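Local structure of tRNA-splicing endonuclease (Sulfolobus tokodaii, 2CV8) at residues V54-V57 with K61-I64. The protein probably removes introns from precursor tRNAs, cutting at both splice sites to leave 2',3'-cyclic phosphate and 5'-hydroxyl ends. Residues are numbered along the deposited sequence; the frame is centred on the assembly and turned at random.
Sequences VYLV and KLEI
A helix-to-strand connection in the N-terminal domain brings L56 and V57, in the last turn of helix 50-58, against K61 and L62, which lead into strand 63-66, and I64 within it. The chain turns over the three residues between the segments, and the amide of K61 donates to the carbonyl O of L56, N to O 3.0 Å. This bond is bent at the hydrogen (135°), with the donor tilted 19° from the carbonyl plane. One residue further on, L62 lies alongside the helix end: its CB rests 3.7 Å from CB of L56, and its CD2 also reaches CB and CD1 of L56, the two side chains running obliquely past each other. The carbonyl O of L62 turns toward the helix and receives a CA-H...O contact from V57, CA to O 3.3 Å. V57 carries the apolar seam into the strand. Its CG2, anti to the carbonyl carbon and beside the backbone N, is the branch that meets CD1 of I64, and these two side chains cross at about a right angle. L76 of helix 73-83 packs on both V57 and I64, while I21 and M24 of helix 15-25 pack on L56. E63 bonds through its backbone to M1 and to G3 of strand 2-6, and I64 to L71 of strand 69-71, so the new strand lies between these two. The 6→1 bond from K61 to L56 resembles that of a Schellman motif, here closing a helix-to-strand connection.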
loop_
_atom_site.group_PDB
_atom_site.type_symbol
_atom_site.label_atom_id
_atom_site.label_comp_id
_atom_site.label_asym_id
_atom_site.label_seq_id
_atom_site.Cartn_x
_atom_site.Cartn_y
_atom_site.Cartn_z
ATOM N N VAL B 54 -19.751 18.507 -7.872
ATOM C CA VAL B 54 -19.426 19.310 -6.710
ATOM C C VAL B 54 -18.152 20.105 -6.995
ATOM O O VAL B 54 -18.041 21.270 -6.613
ATOM C CB VAL B 54 -19.253 18.412 -5.436
ATOM C CG1 VAL B 54 -18.756 19.242 -4.252
ATOM C CG2 VAL B 54 -20.589 17.771 -5.073
ATOM N N TYR B 55 -17.195 19.483 -7.682
ATOM C CA TYR B 55 -15.950 20.169 -8.013
ATOM C C TYR B 55 -16.228 21.356 -8.932
ATOM O O TYR B 55 -15.838 22.491 -8.627
ATOM C CB TYR B 55 -14.965 19.224 -8.707
ATOM C CG TYR B 55 -13.640 19.887 -9.026
ATOM C CD1 TYR B 55 -12.851 20.421 -8.009
ATOM C CD2 TYR B 55 -13.198 20.022 -10.342
ATOM C CE1 TYR B 55 -11.657 21.076 -8.288
ATOM C CE2 TYR B 55 -12.002 20.681 -10.635
ATOM C CZ TYR B 55 -11.241 21.206 -9.596
ATOM O OH TYR B 55 -10.069 21.866 -9.852
ATOM N N LEU B 56 -16.905 21.087 -10.053
ATOM C CA LEU B 56 -17.238 22.125 -11.021
ATOM C C LEU B 56 -18.035 23.276 -10.410
ATOM O O LEU B 56 -17.816 24.447 -10.746
ATOM C CB LEU B 56 -18.009 21.523 -12.195
ATOM C CG LEU B 56 -17.181 20.561 -13.051
ATOM C CD1 LEU B 56 -18.039 20.020 -14.193
ATOM C CD2 LEU B 56 -15.946 21.279 -13.594
ATOM N N VAL B 57 -18.965 22.952 -9.522
ATOM C CA VAL B 57 -19.742 23.993 -8.871
ATOM C C VAL B 57 -18.778 24.884 -8.090
ATOM O O VAL B 57 -18.787 26.106 -8.235
ATOM C CB VAL B 57 -20.774 23.401 -7.900
ATOM C CG1 VAL B 57 -21.235 24.474 -6.925
ATOM C CG2 VAL B 57 -21.958 22.830 -8.680
ATOM N N LYS B 61 -17.693 26.913 -12.483
ATOM C CA LYS B 61 -17.909 26.565 -13.875
ATOM C C LYS B 61 -19.241 25.853 -14.105
ATOM O O LYS B 61 -19.549 25.452 -15.224
ATOM C CB LYS B 61 -16.769 25.675 -14.375
ATOM C CG LYS B 61 -15.524 26.426 -14.827
ATOM C CD LYS B 61 -14.682 26.912 -13.672
ATOM C CE LYS B 61 -13.347 27.460 -14.171
ATOM N NZ LYS B 61 -12.401 27.777 -13.060
ATOM N N LEU B 62 -20.045 25.716 -13.057
ATOM C CA LEU B 62 -21.310 24.999 -13.183
ATOM C C LEU B 62 -22.332 25.278 -12.094
ATOM O O LEU B 62 -21.995 25.387 -10.911
ATOM C CB LEU B 62 -21.026 23.502 -13.208
ATOM C CG LEU B 62 -22.192 22.525 -13.145
ATOM C CD1 LEU B 62 -23.034 22.643 -14.392
ATOM C CD2 LEU B 62 -21.646 21.121 -13.022
ATOM N N GLU B 63 -23.589 25.379 -12.508
ATOM C CA GLU B 63 -24.701 25.612 -11.594
ATOM C C GLU B 63 -25.515 24.333 -11.577
ATOM O O GLU B 63 -25.658 23.674 -12.603
ATOM C CB GLU B 63 -25.568 26.766 -12.092
ATOM C CG GLU B 63 -25.110 28.125 -11.618
ATOM C CD GLU B 63 -25.509 28.394 -10.181
ATOM O OE1 GLU B 63 -25.267 27.527 -9.319
ATOM O OE2 GLU B 63 -26.064 29.477 -9.913
ATOM N N ILE B 64 -26.044 23.970 -10.419
ATOM C CA ILE B 64 -26.827 22.753 -10.339
ATOM C C ILE B 64 -28.211 22.967 -9.759
ATOM O O ILE B 64 -28.401 23.753 -8.832
ATOM C CB ILE B 64 -26.057 21.672 -9.563
ATOM C CG1 ILE B 64 -24.996 21.071 -10.494
ATOM C CG2 ILE B 64 -27.001 20.592 -9.055
ATOM C CD1 ILE B 64 -23.861 20.413 -9.778
#